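Local coordinates for Poly(A) RNA polymerase protein 2 (Saccharomyces cerevisiae, PDB 3NYB) that probably adds adenylate residues to the 3' ends of RNAs as the poly(A) polymerase subunit of the TRAMP RNA surveillance complex, at residues A[81-86]-A[136-141]; A[98-103]-A[121-126]. The protein carries 1 engineered substitution. All blocks are in the same frame, centred on the assembly; numbering follows the deposited sequence.

Contact 1: A[81-86]-A[136-141]; sequences CVVTSE and VSFERT
Val83 and Phe138 stand side by side where two parallel strands run out, their side chains pointing the same way. CB of Val83 lies 3.6 Å from CD1 of Phe138, meeting the ring obliquely, while CG1 of Val83, anti to the backbone N, sits by CE1. The side chains of Val83 and Val136 cross obliquely, with CG2 of Val83 3.6 Å from CG1 of Val136, so one branched residue touches both an aromatic and an aliphatic neighbour. Leu99 of helix 92-105 touches Val136, and Ser92, Asn95 and Leu96 of that helix line Phe138.

Val82 and Ser137 point to the face of the sheet opposite to Cys81 and Val136. CG1 of Val82 packs on the backbone where the chain turns off the strand, 3.3 Å from N of Glu139. CG2 of Val82 lies over the guanidinium of Arg140, 3.9 Å above the plane; the two side chains cross at about a right angle. The flat, poorly hydrated face of the guanidinium thus meets a methyl, while the exposed arginine can keep its in-plane N-H groups toward solvent.

Two backbone bonds hold the register: Ser137 N to Cys81 O, 3.0 Å and nearly along the C=O axis (164°), and Val83 N to Ser137 O, 2.9 Å. Ser137 OG, held between backbone N and carbonyl carbon (chi1 68°), donates to Glu139 O at 2.8 Å, from above the carbonyl plane.

Thus both backbone polar groups of Ser137 are spent on the neighbouring strand and its hydroxyl on the outgoing turn, while Val82 packs against Arg140 and Val83 against Val136 and Phe138.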
loop_
_atom_site.group_PDB
_atom_site.type_symbol
_atom_site.label_atom_id
_atom_site.label_comp_id
_atom_site.label_asym_id
_atom_site.label_seq_id
_atom_site.Cartn_x
_atom_site.Cartn_y
_atom_site.Cartn_z
ATOM N N CYS A 81 -8.667 -12.718 12.626
ATOM C CA CYS A 81 -9.956 -13.354 12.865
ATOM C C CYS A 81 -10.767 -12.627 13.925
ATOM O O CYS A 81 -10.207 -12.116 14.893
ATOM C CB CYS A 81 -9.747 -14.799 13.295
ATOM S SG CYS A 81 -8.556 -15.648 12.261
ATOM N N VAL A 82 -12.087 -12.589 13.726
ATOM C CA VAL A 82 -13.040 -12.103 14.723
ATOM C C VAL A 82 -13.772 -13.283 15.341
ATOM O O VAL A 82 -14.182 -14.201 14.627
ATOM C CB VAL A 82 -14.152 -11.257 14.088
ATOM C CG1 VAL A 82 -14.365 -9.982 14.881
ATOM C CG2 VAL A 82 -13.848 -10.958 12.636
ATOM N N VAL A 83 -13.972 -13.246 16.653
ATOM C CA VAL A 83 -14.811 -14.235 17.328
ATOM C C VAL A 83 -16.160 -13.616 17.660
ATOM O O VAL A 83 -16.207 -12.478 18.134
ATOM C CB VAL A 83 -14.163 -14.725 18.612
ATOM C CG1 VAL A 83 -15.091 -15.676 19.337
ATOM C CG2 VAL A 83 -12.873 -15.410 18.288
ATOM N N THR A 84 -17.238 -14.386 17.465
ATOM C CA THR A 84 -18.595 -13.834 17.329
ATOM C C THR A 84 -19.643 -13.987 18.442
ATOM O O THR A 84 -20.711 -13.380 18.342
ATOM C CB THR A 84 -19.275 -14.324 16.021
ATOM O OG1 THR A 84 -19.025 -15.725 15.838
ATOM C CG2 THR A 84 -18.767 -13.546 14.808
ATOM N N SER A 85 -19.410 -14.778 19.480
ATOM C CA SER A 85 -20.402 -14.759 20.565
ATOM C C SER A 85 -20.385 -13.382 21.222
ATOM O O SER A 85 -19.382 -12.677 21.139
ATOM C CB SER A 85 -20.141 -15.855 21.600
ATOM O OG SER A 85 -20.898 -17.013 21.312
ATOM N N GLU A 86 -21.481 -12.984 21.859
ATOM C CA GLU A 86 -21.489 -11.704 22.566
ATOM C C GLU A 86 -20.470 -11.719 23.706
ATOM O O GLU A 86 -20.821 -11.898 24.871
ATOM C CB GLU A 86 -22.893 -11.323 23.063
ATOM C CG GLU A 86 -23.747 -12.478 23.577
ATOM C CD GLU A 86 -25.186 -12.059 23.871
ATOM O OE1 GLU A 86 -25.391 -11.110 24.659
ATOM O OE2 GLU A 86 -26.113 -12.685 23.315
ATOM N N VAL A 136 -6.336 -12.760 16.823
ATOM C CA VAL A 136 -7.751 -12.878 17.151
ATOM C C VAL A 136 -8.268 -11.714 17.975
ATOM O O VAL A 136 -7.597 -11.258 18.894
ATOM C CB VAL A 136 -8.049 -14.166 17.945
ATOM C CG1 VAL A 136 -9.463 -14.122 18.470
ATOM C CG2 VAL A 136 -7.836 -15.390 17.073
ATOM N N SER A 137 -9.477 -11.261 17.651
ATOM C CA SER A 137 -10.143 -10.202 18.387
ATOM C C SER A 137 -11.652 -10.448 18.325
ATOM O O SER A 137 -12.111 -11.220 17.486
ATOM C CB SER A 137 -9.821 -8.867 17.737
ATOM O OG SER A 137 -10.430 -8.795 16.461
ATOM N N PHE A 138 -12.421 -9.787 19.194
ATOM C CA PHE A 138 -13.881 -9.938 19.202
ATOM C C PHE A 138 -14.567 -8.821 18.435
ATOM O O PHE A 138 -15.751 -8.569 18.615
ATOM C CB PHE A 138 -14.433 -9.996 20.631
ATOM C CG PHE A 138 -13.867 -11.119 21.457
ATOM C CD1 PHE A 138 -14.382 -12.402 21.355
ATOM C CD2 PHE A 138 -12.824 -10.891 22.338
ATOM C CE1 PHE A 138 -13.856 -13.434 22.104
ATOM C CE2 PHE A 138 -12.296 -11.923 23.090
ATOM C CZ PHE A 138 -12.808 -13.192 22.970
ATOM N N GLU A 139 -13.818 -8.172 17.557
ATOM C CA GLU A 139 -14.316 -7.020 16.815
ATOM C C GLU A 139 -13.400 -6.764 15.619
ATOM O O GLU A 139 -12.184 -6.711 15.773
ATOM C CB GLU A 139 -14.340 -5.803 17.741
ATOM C CG GLU A 139 -14.985 -4.556 17.169
ATOM C CD GLU A 139 -15.322 -3.537 18.251
ATOM O OE1 GLU A 139 -16.347 -3.719 18.946
ATOM O OE2 GLU A 139 -14.564 -2.557 18.412
ATOM N N ARG A 140 -13.969 -6.625 14.425
ATOM C CA ARG A 140 -13.148 -6.289 13.265
ATOM C C ARG A 140 -12.363 -5.032 13.576
ATOM O O ARG A 140 -12.855 -4.151 14.273
ATOM C CB ARG A 140 -13.999 -6.105 12.011
ATOM C CG ARG A 140 -14.622 -7.401 11.565
ATOM C CD ARG A 140 -15.257 -7.346 10.183
ATOM N NE ARG A 140 -15.708 -8.688 9.827
ATOM C CZ ARG A 140 -16.749 -9.291 10.395
ATOM N NH1 ARG A 140 -17.465 -8.664 11.331
ATOM N NH2 ARG A 140 -17.084 -10.519 10.033
ATOM N N THR A 141 -11.137 -4.951 13.076
ATOM C CA THR A 141 -10.272 -3.830 13.415
ATOM C C THR A 141 -10.238 -2.762 12.332
ATOM O O THR A 141 -9.720 -1.671 12.552
ATOM C CB THR A 141 -8.818 -4.275 13.753
ATOM O OG1 THR A 141 -8.238 -4.958 12.634
ATOM C CG2 THR A 141 -8.791 -5.175 14.995
#

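Contact 2: A[98-103]-A[121-126]; sequences SLASHL and PIIKFV
Apolar side-chain packing carries this contact, in which the 98-103 part of helix 92-105 lies on strand 121-126 with the segment axes 10.0 Å apart and nearly parallel, at 10°. Ile123 reaches across to the helix. Its CG1 is anti to the backbone N (chi1 178°) and the chain continues extended, so the terminal CD1 comes up among three helix residues. CD1 of Ile123 lies 4.0 Å from CD2 of Leu103; CA of Ala100 and CG of Leu99 are slightly farther from it. Alanine suits its place because so short a side chain lets the isoleucine tip approach the helix backbone. Leu103 packs beside that tip, and Leu99, one turn earlier, borders it more loosely.

The second kind of interaction is CH-pi. CD2 of Leu103 sits over one face of the Phe125 ring, 4.2 Å from the centroid and displaced toward the rim on the CE2 and CZ side. The two side chains cross at about a right angle, and the torsions of Phe125 (chi1 67°, chi2 95°) turn a face of the ring to the leucine. The same methyl therefore serves both strand residues.

Ile123 and Phe125, two apart in the strand, put their side chains on one face of the sheet, where Leu96 also meets Ile123. A helix laid along a mixed sheet in this way, through alternate strand residues, is the alpha/beta packing of the nucleotidyltransferase palm domain.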
loop_
_atom_site.group_PDB
_atom_site.type_symbol
_atom_site.label_atom_id
_atom_site.label_comp_id
_atom_site.label_asym_id
_atom_site.label_seq_id
_atom_site.Cartn_x
_atom_site.Cartn_y
_atom_site.Cartn_z
ATOM N N SER A 98 -8.595 -15.960 28.729
ATOM C CA SER A 98 -9.093 -17.331 28.814
ATOM C C SER A 98 -8.794 -18.120 27.547
ATOM O O SER A 98 -8.400 -19.283 27.609
ATOM C CB SER A 98 -10.598 -17.336 29.077
ATOM O OG SER A 98 -10.906 -16.555 30.214
ATOM N N LEU A 99 -9.004 -17.481 26.401
ATOM C CA LEU A 99 -8.681 -18.073 25.110
ATOM C C LEU A 99 -7.181 -18.364 25.035
ATOM O O LEU A 99 -6.768 -19.439 24.587
ATOM C CB LEU A 99 -9.073 -17.107 23.990
ATOM C CG LEU A 99 -8.804 -17.538 22.550
ATOM C CD1 LEU A 99 -9.222 -19.000 22.312
ATOM C CD2 LEU A 99 -9.516 -16.602 21.577
ATOM N N ALA A 100 -6.371 -17.397 25.470
ATOM C CA ALA A 100 -4.919 -17.567 25.499
ATOM C C ALA A 100 -4.536 -18.768 26.333
ATOM O O ALA A 100 -3.919 -19.710 25.839
ATOM C CB ALA A 100 -4.232 -16.314 26.040
ATOM N N SER A 101 -4.900 -18.725 27.609
ATOM C CA SER A 101 -4.630 -19.837 28.506
ATOM C C SER A 101 -4.998 -21.161 27.845
ATOM O O SER A 101 -4.264 -22.140 27.946
ATOM C CB SER A 101 -5.413 -19.657 29.795
ATOM O OG SER A 101 -4.687 -20.148 30.885
ATOM N N HIS A 102 -6.122 -21.172 27.137
ATOM C CA HIS A 102 -6.662 -22.397 26.541
ATOM C C HIS A 102 -5.868 -22.848 25.304
ATOM O O HIS A 102 -5.585 -24.034 25.123
ATOM C CB HIS A 102 -8.148 -22.184 26.212
ATOM C CG HIS A 102 -8.833 -23.378 25.617
ATOM N ND1 HIS A 102 -9.548 -23.313 24.441
ATOM C CD2 HIS A 102 -8.934 -24.656 26.051
ATOM C CE1 HIS A 102 -10.052 -24.504 24.167
ATOM N NE2 HIS A 102 -9.690 -25.338 25.127
ATOM N N LEU A 103 -5.521 -21.894 24.446
ATOM C CA LEU A 103 -4.715 -22.187 23.267
ATOM C C LEU A 103 -3.390 -22.839 23.657
ATOM O O LEU A 103 -2.987 -23.846 23.072
ATOM C CB LEU A 103 -4.469 -20.908 22.463
ATOM C CG LEU A 103 -5.397 -20.647 21.279
ATOM C CD1 LEU A 103 -6.633 -21.512 21.383
ATOM C CD2 LEU A 103 -5.757 -19.169 21.129
ATOM N N PRO A 121 -8.636 -4.759 21.584
ATOM C CA PRO A 121 -7.623 -5.660 22.146
ATOM C C PRO A 121 -7.506 -6.919 21.306
ATOM O O PRO A 121 -8.523 -7.474 20.895
ATOM C CB PRO A 121 -8.174 -5.990 23.531
ATOM C CG PRO A 121 -9.639 -5.798 23.421
ATOM C CD PRO A 121 -9.912 -4.816 22.317
ATOM N N ILE A 122 -6.273 -7.351 21.056
ATOM C CA ILE A 122 -6.008 -8.444 20.130
ATOM C C ILE A 122 -5.015 -9.453 20.695
ATOM O O ILE A 122 -4.129 -9.104 21.470
ATOM C CB ILE A 122 -5.465 -7.906 18.803
ATOM C CG1 ILE A 122 -6.537 -7.090 18.094
ATOM C CG2 ILE A 122 -4.997 -9.038 17.910
ATOM C CD1 ILE A 122 -5.992 -6.321 16.911
ATOM N N ILE A 123 -5.173 -10.707 20.297
ATOM C CA ILE A 123 -4.300 -11.785 20.745
ATOM C C ILE A 123 -3.537 -12.346 19.529
ATOM O O ILE A 123 -4.143 -12.809 18.554
ATOM C CB ILE A 123 -5.142 -12.879 21.451
ATOM C CG1 ILE A 123 -4.287 -14.042 21.898
ATOM C CG2 ILE A 123 -6.226 -13.424 20.528
ATOM C CD1 ILE A 123 -5.094 -15.313 22.020
ATOM N N LYS A 124 -2.210 -12.264 19.566
ATOM C CA LYS A 124 -1.384 -12.760 18.460
ATOM C C LYS A 124 -0.676 -14.036 18.873
ATOM O O LYS A 124 -0.227 -14.149 20.005
ATOM C CB LYS A 124 -0.326 -11.734 18.064
ATOM C CG LYS A 124 -0.876 -10.391 17.653
ATOM C CD LYS A 124 0.237 -9.351 17.627
ATOM C CE LYS A 124 1.306 -9.693 16.596
ATOM N NZ LYS A 124 2.363 -8.642 16.508
ATOM N N PHE A 125 -0.566 -14.991 17.956
ATOM C CA PHE A 125 0.154 -16.228 18.232
ATOM C C PHE A 125 0.522 -16.982 16.954
ATOM O O PHE A 125 0.212 -16.547 15.848
ATOM C CB PHE A 125 -0.656 -17.128 19.174
ATOM C CG PHE A 125 -1.924 -17.666 18.563
ATOM C CD1 PHE A 125 -1.949 -18.922 17.969
ATOM C CD2 PHE A 125 -3.093 -16.912 18.580
ATOM C CE1 PHE A 125 -3.122 -19.422 17.402
ATOM C CE2 PHE A 125 -4.269 -17.398 18.017
ATOM C CZ PHE A 125 -4.287 -18.657 17.427
ATOM N N VAL A 126 1.190 -18.115 17.119
ATOM C CA VAL A 126 1.519 -18.976 15.991
ATOM C C VAL A 126 0.994 -20.379 16.247
ATOM O O VAL A 126 1.316 -20.988 17.265
ATOM C CB VAL A 126 3.047 -19.043 15.768
ATOM C CG1 VAL A 126 3.388 -20.082 14.723
ATOM C CG2 VAL A 126 3.585 -17.685 15.354
#

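After two helices and edge strand 62-65, the chain runs through strand 79-83, helix 92-105, strand 113-116, strand 121-127 and strand 132-137. Contact 1 closes the wider loop by pairing 81-86 with 136-141, and contact 2 closes a shorter one within it, between 98-103 and 121-126. Their centres are about 12 Å apart, and they meet where strands 121-127 and 132-137 lie antiparallel: Val136 N probably hydrogen-bonds to Ile123 O at 2.8 Å. Contact 1 ties strand 79-83 to strand 132-137 inside the sheet, whereas contact 2 fastens helix 92-105, in the connection that follows strand 79-83, to strand 121-127 on one face of the palm sheet.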